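Long-range contacts in probable M18 family aminopeptidase 1 (Thermotoga maritima, PDB 2GLF), which probably acts as a zinc-dependent metallopeptidase that removes amino acids from the N-terminus of peptides, and carries manganese ions in this crystal: residues 2-7 against 344-349; 113-118 against 180-185; 159-164 against 184-189; 325-330 against 417-422. All blocks are in the same frame, centred on the assembly; numbering follows the deposited sequence.

Contact 4 lies deepest, about 12 Å from the chain's centre to its own, where two parallel strands pair in the mixed sheet, one of them carrying a manganese ligand; it is held mostly by main-chain hydrogen bonds. Contact 1, partly buried, ties the N-terminal chain to a loop leaving the same sheet and touches contact 4 through P345 and L347. Contacts 2 and 3 are buried too, but belong to the separate antiparallel sheet: they share L184 and M185, contact 2 at the start of strand 185-189 with a salt bridge and a threonine hydroxyl, contact 3 along it with aliphatic packing around a single direct hydrogen bond. All four contacts touch the second subunit.

Contact 1 of 4, residues 2-7 against 344-349; sequences MERKNV and APKLGY
N6 and Y349 mark the closest approach of the backbones, 4.6 Å from CA to CA, where the irregular chain 2-7, ahead of helix 13-29, runs past a type II beta turn from K346 to Y349 in the loop between strands 321-329 and 351-354. One main-chain hydrogen bond joins them, V7 N to G348 O at 3.0 Å, and G348 takes the positive phi (79°) of the turn's third position. Among the side chains, N6 lays its CB over one face of the Y349 ring, 4.2 Å from the centroid and offset toward the rim, a CH-pi contact. Its amide stands nearly perpendicular to the ring, with OD1 bonded to W8 N. R4 CB comes to the ring's edge, 3.9 Å from Y349 CD2. Further out, R4 bends at chi3 (-66°) and its NH1 donates to A344 O (3.2 Å), which lies tilted out of the guanidinium plane; Q388 is a second, weak partner. K346 crosses R4 at about a right angle. An alanine in place of Y349 would probably open a gap between R4 and N6, leaving N6 CB without its ring face. R4 NH2 and K346 NZ, like charges 4.5 Å apart, probably repel mildly, but K346 NZ bonds to Q110 of the second subunit. Between the two segments the link is two direct hydrogen bonds and one aromatic ring, with no salt bridge.

Contact 2 of 4, residues 113-118 against 180-185; sequences LFKTHY and KGENLM
K115 and T116 reach segment 180-185 by different torsions. The lysine chain bends at chi3 (85°) and again at chi4, which turns NZ back to E182; in T116 the hydroxyl sits between the backbone N and the carbonyl carbon (chi1 72°), facing L184 O. K115 NZ forms a salt bridge to E182 OE1 at 2.8 Å, approaching from above the carboxylate plane, and has a weak bond to E182 O. The other carboxylate oxygen, OE2, pairs with K101 and with V395 N of the fourth subunit, so both ends of the group are fixed. An alanine at K115 would probably leave E182 OE1 without its charged mate and M185 without the chain it lies against. T116 OG1 donates to L184 O (2.6 Å) in the carbonyl plane, and T116 N adds a weak bond to the same oxygen; L184 is the centre of an inverse gamma turn. A water donates to G181 O at 3.1 Å and bonds weakly to Y118 N and T116 OG1. Selenomethionine M185 runs side by side with K115, its SE 4.1 Å from K115 CE, while its CE meets L113 CD1. Y118 OH bonds to D396 and H117 stacks edge-to-face on Y356, both of the fourth subunit, whereas L113 and M185 pack on prolines of the second. Strand 111-119 lies between strands 97-108 and 185-189 in the antiparallel sheet, and the short 3-10 turn 181-183 leads into the latter.

Contact 3 of 4, residues 159-164 against 184-189; sequences FTIPDL and LMLIAG
I187 N donates to T160 O at 3.2 Å, nearly along the C=O axis; it is the single direct hydrogen bond between the segments. The same oxygen also receives a CA-H...O contact from L186 CA (3.0 Å). A water accepts from T160 N at 2.9 Å and donates to I187 O, a second link beside the direct bond. F159 turns a ring edge to that I187 oxygen, with F159 CD2 3.6 Å from I187 O and the oxygen in the ring plane. The two chains are no strand pair: residues 159-162 run at 116° to 184-187 and meet them over a short length. Strand 185-189 is the outermost strand, within this chain, of the six-stranded antiparallel sheet. It pairs instead with strand 111-119, through L186 with F114, and ends in a classic beta bulge where A188 and G189 both face A112. The rest is apolar packing. L186 forks between two neighbours, CD1 lying 3.7 Å from F159 CB and CD2 4.0 Å from I161 CG1. I161 sets CG1 anti to the carbonyl carbon (chi1 -56°) and extends from there, with CD1 reaching the L184 main chain, 3.8 Å from its C. P162 CG meets I187 CD1 at 3.8 Å. I187 packs on L422 of the second subunit, and T160 packs against I430 of that subunit, while D163 forms a salt bridge to its K123.

Contact 4 of 4, residues 325-330 against 417-422; sequences GDVCAA and MGPALL. With MN (manganese (II) ion), chain E.
D326 has its side-chain OD2 gripped twice: by manganese at 2.4 Å and by V327 N at 2.8 Å. OD1 binds the same ion at 2.5 Å, making the carboxylate bidentate; CB points away from segment 417-422, and CG lies anti to the backbone N (chi1 -154°). A water, H92 and D249 complete the ligands, and D249 also binds the second manganese with E279 and H425. Beyond the metal, the strands run parallel. C328 N donates to P419 O (3.0 Å), L421 N to C328 O (2.8 Å) and A330 N to L421 O (3.0 Å). On one side of the sheet C328 SG meets A420 CB at 3.7 Å. Past the strand, A330 CB also touches A420 CB, and L422 turns CD1 to it. V327 crosses L421, its CG1 3.8 Å from L421 CD1, and packs with P419 against helix 248-263. Nearly all the polar contact here is main chain, while the one acidic group is spent on the ion. The chemistry thus sets a metal ligand beside the sheet pairing: V327 N, a second-shell donor, is likely to limit the turning of the carboxylate, and the firm pairing begins at C328, two residues beyond the ligand, with a longer bond from D326 N to M417 O.

Contact 1 of 4, residues 2-7 against 344-349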
loop_
_atom_site.group_PDB
_atom_site.type_symbol
_atom_site.label_atom_id
_atom_site.label_comp_id
_atom_site.label_asym_id
_atom_site.label_seq_id
_atom_site.Cartn_x
_atom_site.Cartn_y
_atom_site.Cartn_z
HETATM N N MSE A 2 -28.243 42.632 -11.084
HETATM C CA MSE A 2 -28.774 41.586 -10.214
HETATM C C MSE A 2 -28.030 41.512 -8.887
HETATM O O MSE A 2 -26.819 41.308 -8.859
HETATM C CB MSE A 2 -28.702 40.232 -10.908
HETATM C CG MSE A 2 -29.554 39.174 -10.240
HETATM SE SE MSE A 2 -29.214 37.413 -10.937
HETATM C CE MSE A 2 -28.207 36.701 -9.439
ATOM N N GLU A 3 -28.772 41.651 -7.792
ATOM C CA GLU A 3 -28.203 41.649 -6.449
ATOM C C GLU A 3 -29.263 41.210 -5.437
ATOM O O GLU A 3 -30.315 41.838 -5.332
ATOM C CB GLU A 3 -27.711 43.067 -6.144
ATOM C CG GLU A 3 -27.395 43.383 -4.697
ATOM C CD GLU A 3 -27.018 44.848 -4.512
ATOM O OE1 GLU A 3 -25.963 45.262 -5.039
ATOM O OE2 GLU A 3 -27.780 45.587 -3.850
ATOM N N ARG A 4 -28.987 40.139 -4.693
ATOM C CA ARG A 4 -29.936 39.614 -3.702
ATOM C C ARG A 4 -30.275 40.565 -2.553
ATOM O O ARG A 4 -29.483 41.437 -2.196
ATOM C CB ARG A 4 -29.422 38.291 -3.121
ATOM C CG ARG A 4 -29.545 37.106 -4.067
ATOM C CD ARG A 4 -29.118 35.805 -3.397
ATOM N NE ARG A 4 -27.695 35.791 -3.070
ATOM C CZ ARG A 4 -27.063 34.756 -2.525
ATOM N NH1 ARG A 4 -27.724 33.642 -2.241
ATOM N NH2 ARG A 4 -25.765 34.833 -2.269
ATOM N N LYS A 5 -31.459 40.385 -1.976
ATOM C CA LYS A 5 -31.908 41.224 -0.871
ATOM C C LYS A 5 -31.969 40.431 0.424
ATOM O O LYS A 5 -32.139 39.211 0.404
ATOM C CB LYS A 5 -33.306 41.784 -1.142
ATOM C CG LYS A 5 -33.438 42.641 -2.372
ATOM C CD LYS A 5 -34.840 43.222 -2.452
ATOM C CE LYS A 5 -35.033 44.018 -3.727
ATOM N NZ LYS A 5 -33.991 45.072 -3.866
ATOM N N ASN A 6 -31.847 41.131 1.550
ATOM C CA ASN A 6 -31.922 40.476 2.844
ATOM C C ASN A 6 -33.307 40.697 3.433
ATOM O O ASN A 6 -33.732 41.833 3.658
ATOM C CB ASN A 6 -30.856 41.015 3.802
ATOM C CG ASN A 6 -30.773 40.209 5.093
ATOM O OD1 ASN A 6 -31.661 40.282 5.944
ATOM N ND2 ASN A 6 -29.708 39.422 5.234
ATOM N N VAL A 7 -34.010 39.599 3.683
ATOM C CA VAL A 7 -35.348 39.679 4.237
ATOM C C VAL A 7 -35.463 40.612 5.445
ATOM O O VAL A 7 -36.428 41.365 5.547
ATOM C CB VAL A 7 -35.860 38.278 4.609
ATOM C CG1 VAL A 7 -37.209 38.375 5.296
ATOM C CG2 VAL A 7 -35.975 37.435 3.347
ATOM N N ALA A 344 -25.554 29.093 -4.681
ATOM C CA ALA A 344 -25.844 28.546 -3.356
ATOM C C ALA A 344 -26.643 29.536 -2.516
ATOM O O ALA A 344 -26.414 30.742 -2.568
ATOM C CB ALA A 344 -24.553 28.203 -2.651
ATOM N N PRO A 345 -27.593 29.036 -1.722
ATOM C CA PRO A 345 -28.402 29.920 -0.886
ATOM C C PRO A 345 -27.684 30.378 0.377
ATOM O O PRO A 345 -26.833 29.664 0.915
ATOM C CB PRO A 345 -29.613 29.061 -0.565
ATOM C CG PRO A 345 -29.006 27.702 -0.444
ATOM C CD PRO A 345 -28.082 27.650 -1.644
ATOM N N LYS A 346 -28.040 31.573 0.842
ATOM C CA LYS A 346 -27.470 32.147 2.059
ATOM C C LYS A 346 -28.634 32.365 3.029
ATOM O O LYS A 346 -29.750 32.692 2.601
ATOM C CB LYS A 346 -26.805 33.494 1.756
ATOM C CG LYS A 346 -25.728 33.459 0.693
ATOM C CD LYS A 346 -24.462 32.794 1.196
ATOM C CE LYS A 346 -23.255 33.682 0.937
ATOM N NZ LYS A 346 -23.427 34.987 1.621
ATOM N N LEU A 347 -28.376 32.185 4.326
ATOM C CA LEU A 347 -29.409 32.374 5.348
ATOM C C LEU A 347 -29.931 33.809 5.392
ATOM O O LEU A 347 -29.158 34.761 5.350
ATOM C CB LEU A 347 -28.867 32.015 6.734
ATOM C CG LEU A 347 -28.542 30.558 7.047
ATOM C CD1 LEU A 347 -27.806 30.491 8.380
ATOM C CD2 LEU A 347 -29.821 29.743 7.093
ATOM N N GLY A 348 -31.247 33.957 5.480
ATOM C CA GLY A 348 -31.842 35.279 5.549
ATOM C C GLY A 348 -31.958 36.038 4.238
ATOM O O GLY A 348 -32.293 37.228 4.236
ATOM N N TYR A 349 -31.687 35.372 3.119
ATOM C CA TYR A 349 -31.789 36.039 1.830
ATOM C C TYR A 349 -32.963 35.568 0.984
ATOM O O TYR A 349 -32.908 35.595 -0.248
ATOM C CB TYR A 349 -30.469 35.921 1.058
ATOM C CG TYR A 349 -29.453 36.942 1.523
ATOM C CD1 TYR A 349 -28.835 36.826 2.770
ATOM C CD2 TYR A 349 -29.183 38.076 0.760
ATOM C CE1 TYR A 349 -27.981 37.819 3.241
ATOM C CE2 TYR A 349 -28.333 39.072 1.226
ATOM C CZ TYR A 349 -27.739 38.938 2.464
ATOM O OH TYR A 349 -26.913 39.934 2.926
#

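Contact 2 of 4, residues 113-118 against 180-185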
loop_
_atom_site.group_PDB
_atom_site.type_symbol
_atom_site.label_atom_id
_atom_site.label_comp_id
_atom_site.label_asym_id
_atom_site.label_seq_id
_atom_site.Cartn_x
_atom_site.Cartn_y
_atom_site.Cartn_z
ATOM N N LEU A 113 -31.582 -2.865 27.696
ATOM C CA LEU A 113 -31.341 -2.057 26.504
ATOM C C LEU A 113 -32.446 -2.101 25.456
ATOM O O LEU A 113 -33.160 -3.098 25.327
ATOM C CB LEU A 113 -30.051 -2.517 25.834
ATOM C CG LEU A 113 -28.732 -2.354 26.571
ATOM C CD1 LEU A 113 -27.680 -3.214 25.899
ATOM C CD2 LEU A 113 -28.335 -0.893 26.571
ATOM N N PHE A 114 -32.574 -1.018 24.700
ATOM C CA PHE A 114 -33.552 -0.960 23.618
ATOM C C PHE A 114 -32.762 -0.891 22.325
ATOM O O PHE A 114 -32.090 0.109 22.054
ATOM C CB PHE A 114 -34.438 0.289 23.704
ATOM C CG PHE A 114 -35.467 0.234 24.782
ATOM C CD1 PHE A 114 -35.511 1.215 25.763
ATOM C CD2 PHE A 114 -36.406 -0.787 24.809
ATOM C CE1 PHE A 114 -36.475 1.183 26.757
ATOM C CE2 PHE A 114 -37.379 -0.831 25.797
ATOM C CZ PHE A 114 -37.413 0.159 26.777
ATOM N N LYS A 115 -32.822 -1.953 21.534
ATOM C CA LYS A 115 -32.121 -1.950 20.264
ATOM C C LYS A 115 -32.955 -1.145 19.270
ATOM O O LYS A 115 -34.180 -1.230 19.254
ATOM C CB LYS A 115 -31.939 -3.375 19.727
ATOM C CG LYS A 115 -31.269 -4.344 20.676
ATOM C CD LYS A 115 -30.838 -5.604 19.942
ATOM C CE LYS A 115 -29.460 -5.441 19.289
ATOM N NZ LYS A 115 -29.349 -4.307 18.321
ATOM N N THR A 116 -32.300 -0.347 18.448
ATOM C CA THR A 116 -33.036 0.416 17.468
ATOM C C THR A 116 -32.498 0.079 16.098
ATOM O O THR A 116 -31.563 -0.705 15.956
ATOM C CB THR A 116 -32.875 1.919 17.674
ATOM O OG1 THR A 116 -31.548 2.307 17.303
ATOM C CG2 THR A 116 -33.119 2.283 19.120
ATOM N N HIS A 117 -33.114 0.684 15.094
ATOM C CA HIS A 117 -32.728 0.524 13.707
ATOM C C HIS A 117 -32.988 1.932 13.179
ATOM O O HIS A 117 -34.123 2.401 13.197
ATOM C CB HIS A 117 -33.635 -0.496 13.034
ATOM C CG HIS A 117 -33.183 -0.897 11.669
ATOM N ND1 HIS A 117 -32.896 0.023 10.684
ATOM C CD2 HIS A 117 -32.995 -2.117 11.112
ATOM C CE1 HIS A 117 -32.551 -0.613 9.578
ATOM N NE2 HIS A 117 -32.605 -1.913 9.810
ATOM N N TYR A 118 -31.941 2.623 12.738
ATOM C CA TYR A 118 -32.111 3.989 12.267
ATOM C C TYR A 118 -32.937 4.131 10.997
ATOM O O TYR A 118 -32.950 3.254 10.132
ATOM C CB TYR A 118 -30.749 4.670 12.110
ATOM C CG TYR A 118 -29.925 4.205 10.947
ATOM C CD1 TYR A 118 -30.032 4.823 9.700
ATOM C CD2 TYR A 118 -29.010 3.169 11.092
ATOM C CE1 TYR A 118 -29.240 4.416 8.624
ATOM C CE2 TYR A 118 -28.217 2.757 10.026
ATOM C CZ TYR A 118 -28.336 3.385 8.797
ATOM O OH TYR A 118 -27.545 2.981 7.752
ATOM N N LYS A 180 -21.445 2.026 14.389
ATOM C CA LYS A 180 -22.307 1.004 13.833
ATOM C C LYS A 180 -23.742 1.151 14.318
ATOM O O LYS A 180 -23.988 1.448 15.494
ATOM C CB LYS A 180 -21.750 -0.375 14.185
ATOM C CG LYS A 180 -20.397 -0.619 13.555
ATOM C CD LYS A 180 -19.787 -1.926 14.000
ATOM C CE LYS A 180 -18.413 -2.121 13.373
ATOM N NZ LYS A 180 -17.721 -3.350 13.863
ATOM N N GLY A 181 -24.683 0.959 13.393
ATOM C CA GLY A 181 -26.091 1.066 13.724
ATOM C C GLY A 181 -26.491 0.106 14.828
ATOM O O GLY A 181 -27.206 0.484 15.757
ATOM N N GLU A 182 -26.020 -1.134 14.737
ATOM C CA GLU A 182 -26.339 -2.151 15.735
ATOM C C GLU A 182 -26.071 -1.729 17.180
ATOM O O GLU A 182 -26.629 -2.309 18.113
ATOM C CB GLU A 182 -25.569 -3.435 15.438
ATOM C CG GLU A 182 -26.293 -4.403 14.530
ATOM C CD GLU A 182 -27.602 -4.890 15.122
ATOM O OE1 GLU A 182 -27.622 -5.264 16.314
ATOM O OE2 GLU A 182 -28.611 -4.908 14.391
ATOM N N ASN A 183 -25.223 -0.722 17.363
ATOM C CA ASN A 183 -24.890 -0.251 18.700
ATOM C C ASN A 183 -25.709 0.945 19.164
ATOM O O ASN A 183 -25.485 1.452 20.256
ATOM C CB ASN A 183 -23.403 0.108 18.801
ATOM C CG ASN A 183 -22.497 -1.098 18.665
ATOM O OD1 ASN A 183 -22.857 -2.204 19.056
ATOM N ND2 ASN A 183 -21.302 -0.883 18.126
ATOM N N LEU A 184 -26.640 1.414 18.345
ATOM C CA LEU A 184 -27.463 2.551 18.750
ATOM C C LEU A 184 -28.594 2.010 19.621
ATOM O O LEU A 184 -29.725 1.847 19.168
ATOM C CB LEU A 184 -28.019 3.269 17.514
ATOM C CG LEU A 184 -26.908 3.812 16.604
ATOM C CD1 LEU A 184 -27.473 4.333 15.292
ATOM C CD2 LEU A 184 -26.163 4.911 17.345
HETATM N N MSE A 185 -28.268 1.720 20.877
HETATM C CA MSE A 185 -29.239 1.182 21.817
HETATM C C MSE A 185 -29.358 2.090 23.033
HETATM O O MSE A 185 -28.349 2.446 23.640
HETATM C CB MSE A 185 -28.792 -0.204 22.268
HETATM C CG MSE A 185 -27.937 -0.915 21.237
HETATM SE SE MSE A 185 -27.547 -2.757 21.677
HETATM C CE MSE A 185 -26.142 -2.475 22.975
HETATM O O HOH W 1 -29.789 1.704 14.539
#

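Contact 3 of 4, residues 159-164 against 184-189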
loop_
_atom_site.group_PDB
_atom_site.type_symbol
_atom_site.label_atom_id
_atom_site.label_comp_id
_atom_site.label_asym_id
_atom_site.label_seq_id
_atom_site.Cartn_x
_atom_site.Cartn_y
_atom_site.Cartn_z
ATOM N N PHE A 159 -33.693 9.312 27.597
ATOM C CA PHE A 159 -32.830 8.166 27.364
ATOM C C PHE A 159 -31.525 8.587 26.704
ATOM O O PHE A 159 -31.335 9.760 26.391
ATOM C CB PHE A 159 -33.565 7.134 26.515
ATOM C CG PHE A 159 -34.875 6.727 27.097
ATOM C CD1 PHE A 159 -35.994 7.540 26.952
ATOM C CD2 PHE A 159 -34.981 5.567 27.858
ATOM C CE1 PHE A 159 -37.195 7.206 27.555
ATOM C CE2 PHE A 159 -36.186 5.224 28.471
ATOM C CZ PHE A 159 -37.291 6.044 28.319
ATOM N N THR A 160 -30.618 7.635 26.512
ATOM C CA THR A 160 -29.342 7.944 25.888
ATOM C C THR A 160 -28.667 6.717 25.326
ATOM O O THR A 160 -29.010 5.578 25.656
ATOM C CB THR A 160 -28.325 8.529 26.879
ATOM O OG1 THR A 160 -29.010 9.200 27.937
ATOM C CG2 THR A 160 -27.408 9.511 26.174
ATOM N N ILE A 161 -27.693 6.985 24.466
ATOM C CA ILE A 161 -26.861 5.968 23.871
ATOM C C ILE A 161 -25.511 6.583 24.209
ATOM O O ILE A 161 -24.988 7.395 23.455
ATOM C CB ILE A 161 -27.050 5.886 22.345
ATOM C CG1 ILE A 161 -28.527 5.651 22.015
ATOM C CG2 ILE A 161 -26.207 4.754 21.779
ATOM C CD1 ILE A 161 -28.845 5.700 20.535
ATOM N N PRO A 162 -24.957 6.235 25.383
ATOM C CA PRO A 162 -23.662 6.747 25.854
ATOM C C PRO A 162 -22.481 6.352 24.972
ATOM O O PRO A 162 -22.220 5.170 24.777
ATOM C CB PRO A 162 -23.551 6.158 27.258
ATOM C CG PRO A 162 -24.288 4.840 27.118
ATOM C CD PRO A 162 -25.502 5.234 26.319
ATOM N N ASP A 163 -21.771 7.343 24.442
ATOM C CA ASP A 163 -20.627 7.077 23.584
ATOM C C ASP A 163 -19.454 6.664 24.455
ATOM O O ASP A 163 -19.355 7.106 25.593
ATOM C CB ASP A 163 -20.272 8.324 22.773
ATOM C CG ASP A 163 -19.111 8.092 21.833
ATOM O OD1 ASP A 163 -18.891 6.929 21.437
ATOM O OD2 ASP A 163 -18.424 9.070 21.476
ATOM N N LEU A 164 -18.579 5.812 23.923
ATOM C CA LEU A 164 -17.407 5.324 24.655
ATOM C C LEU A 164 -16.494 6.478 25.023
ATOM O O LEU A 164 -16.222 7.338 24.186
ATOM C CB LEU A 164 -16.638 4.321 23.795
ATOM C CG LEU A 164 -15.421 3.611 24.388
ATOM C CD1 LEU A 164 -15.809 2.864 25.640
ATOM C CD2 LEU A 164 -14.857 2.638 23.364
ATOM N N LEU A 184 -26.640 1.414 18.345
ATOM C CA LEU A 184 -27.463 2.551 18.750
ATOM C C LEU A 184 -28.594 2.010 19.621
ATOM O O LEU A 184 -29.725 1.847 19.168
ATOM C CB LEU A 184 -28.019 3.269 17.514
ATOM C CG LEU A 184 -26.908 3.812 16.604
ATOM C CD1 LEU A 184 -27.473 4.333 15.292
ATOM C CD2 LEU A 184 -26.163 4.911 17.345
HETATM N N MSE A 185 -28.268 1.720 20.877
HETATM C CA MSE A 185 -29.239 1.182 21.817
HETATM C C MSE A 185 -29.358 2.090 23.033
HETATM O O MSE A 185 -28.349 2.446 23.640
HETATM C CB MSE A 185 -28.792 -0.204 22.268
HETATM C CG MSE A 185 -27.937 -0.915 21.237
HETATM SE SE MSE A 185 -27.547 -2.757 21.677
HETATM C CE MSE A 185 -26.142 -2.475 22.975
ATOM N N LEU A 186 -30.577 2.474 23.394
ATOM C CA LEU A 186 -30.734 3.322 24.570
ATOM C C LEU A 186 -30.798 2.442 25.808
ATOM O O LEU A 186 -31.225 1.284 25.747
ATOM C CB LEU A 186 -32.001 4.194 24.494
ATOM C CG LEU A 186 -32.976 4.077 23.325
ATOM C CD1 LEU A 186 -34.149 5.004 23.570
ATOM C CD2 LEU A 186 -32.283 4.420 22.021
ATOM N N ILE A 187 -30.355 2.997 26.930
ATOM C CA ILE A 187 -30.370 2.275 28.190
ATOM C C ILE A 187 -31.799 2.236 28.738
ATOM O O ILE A 187 -32.412 3.272 28.981
ATOM C CB ILE A 187 -29.431 2.947 29.207
ATOM C CG1 ILE A 187 -28.008 2.978 28.639
ATOM C CG2 ILE A 187 -29.461 2.192 30.522
ATOM C CD1 ILE A 187 -26.978 3.583 29.561
ATOM N N ALA A 188 -32.336 1.034 28.910
ATOM C CA ALA A 188 -33.687 0.885 29.425
ATOM C C ALA A 188 -33.696 0.950 30.946
ATOM O O ALA A 188 -34.639 1.457 31.548
ATOM C CB ALA A 188 -34.276 -0.432 28.957
ATOM N N GLY A 189 -32.641 0.430 31.567
ATOM C CA GLY A 189 -32.565 0.447 33.012
ATOM C C GLY A 189 -31.324 -0.238 33.533
ATOM O O GLY A 189 -30.585 -0.855 32.768
HETATM O O HOH W 2 -31.221 5.230 28.096
#

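Contact 4 of 4, residues 325-330 against 417-422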
loop_
_atom_site.group_PDB
_atom_site.type_symbol
_atom_site.label_atom_id
_atom_site.label_comp_id
_atom_site.label_asym_id
_atom_site.label_seq_id
_atom_site.Cartn_x
_atom_site.Cartn_y
_atom_site.Cartn_z
ATOM N N GLY A 325 -42.437 21.650 -1.618
ATOM C CA GLY A 325 -41.890 22.336 -0.461
ATOM C C GLY A 325 -40.903 21.539 0.376
ATOM O O GLY A 325 -41.304 20.757 1.239
ATOM N N ASP A 326 -39.612 21.735 0.120
ATOM C CA ASP A 326 -38.564 21.049 0.866
ATOM C C ASP A 326 -37.376 21.997 1.038
ATOM O O ASP A 326 -37.225 22.960 0.290
ATOM C CB ASP A 326 -38.140 19.767 0.144
ATOM C CG ASP A 326 -37.561 18.727 1.092
ATOM O OD1 ASP A 326 -37.393 17.565 0.675
ATOM O OD2 ASP A 326 -37.274 19.064 2.257
ATOM N N VAL A 327 -36.537 21.720 2.028
ATOM C CA VAL A 327 -35.385 22.560 2.344
ATOM C C VAL A 327 -34.142 22.292 1.510
ATOM O O VAL A 327 -33.942 21.190 1.005
ATOM C CB VAL A 327 -34.979 22.379 3.815
ATOM C CG1 VAL A 327 -36.146 22.711 4.738
ATOM C CG2 VAL A 327 -34.523 20.944 4.035
ATOM N N CYS A 328 -33.305 23.311 1.374
ATOM C CA CYS A 328 -32.055 23.176 0.641
ATOM C C CYS A 328 -30.946 23.446 1.651
ATOM O O CYS A 328 -31.222 23.711 2.825
ATOM C CB CYS A 328 -31.978 24.174 -0.517
ATOM S SG CYS A 328 -32.183 25.894 -0.014
ATOM N N ALA A 329 -29.696 23.382 1.202
ATOM C CA ALA A 329 -28.561 23.591 2.090
ATOM C C ALA A 329 -27.978 24.981 1.940
ATOM O O ALA A 329 -27.650 25.401 0.840
ATOM C CB ALA A 329 -27.496 22.547 1.807
ATOM N N ALA A 330 -27.866 25.699 3.048
ATOM C CA ALA A 330 -27.297 27.041 3.035
ATOM C C ALA A 330 -25.780 26.871 3.132
ATOM O O ALA A 330 -25.309 25.786 3.476
ATOM C CB ALA A 330 -27.817 27.833 4.216
HETATM N N MSE A 417 -39.043 24.296 -3.818
HETATM C CA MSE A 417 -38.945 25.610 -3.201
HETATM C C MSE A 417 -39.039 25.498 -1.684
HETATM O O MSE A 417 -39.836 24.727 -1.150
HETATM C CB MSE A 417 -40.063 26.496 -3.737
HETATM C CG MSE A 417 -39.838 27.972 -3.546
HETATM SE SE MSE A 417 -41.048 28.979 -4.659
HETATM C CE MSE A 417 -40.049 28.893 -6.310
ATOM N N GLY A 418 -38.210 26.271 -0.995
ATOM C CA GLY A 418 -38.202 26.238 0.455
ATOM C C GLY A 418 -37.009 26.978 1.030
ATOM O O GLY A 418 -36.203 27.525 0.280
ATOM N N PRO A 419 -36.869 27.017 2.362
ATOM C CA PRO A 419 -35.745 27.711 3.000
ATOM C C PRO A 419 -34.441 26.890 3.032
ATOM O O PRO A 419 -34.448 25.674 2.803
ATOM C CB PRO A 419 -36.292 28.016 4.392
ATOM C CG PRO A 419 -37.103 26.803 4.685
ATOM C CD PRO A 419 -37.839 26.553 3.371
ATOM N N ALA A 420 -33.328 27.570 3.312
ATOM C CA ALA A 420 -32.018 26.931 3.385
ATOM C C ALA A 420 -31.682 26.589 4.832
ATOM O O ALA A 420 -31.928 27.393 5.732
ATOM C CB ALA A 420 -30.953 27.857 2.810
ATOM N N LEU A 421 -31.118 25.403 5.058
ATOM C CA LEU A 421 -30.767 24.983 6.416
ATOM C C LEU A 421 -29.287 24.676 6.606
ATOM O O LEU A 421 -28.573 24.335 5.666
ATOM C CB LEU A 421 -31.547 23.729 6.836
ATOM C CG LEU A 421 -33.066 23.674 6.868
ATOM C CD1 LEU A 421 -33.472 22.341 7.446
ATOM C CD2 LEU A 421 -33.625 24.802 7.703
ATOM N N LEU A 422 -28.854 24.785 7.855
ATOM C CA LEU A 422 -27.489 24.492 8.243
ATOM C C LEU A 422 -27.572 23.241 9.112
ATOM O O LEU A 422 -28.403 23.163 10.003
ATOM C CB LEU A 422 -26.917 25.665 9.031
ATOM C CG LEU A 422 -25.847 26.506 8.324
ATOM C CD1 LEU A 422 -26.195 26.692 6.863
ATOM C CD2 LEU A 422 -25.707 27.839 9.031
HETATM MN MN MN E . -36.527 16.906 2.984
HETATM O O HOH W 3 -34.682 18.332 2.620
#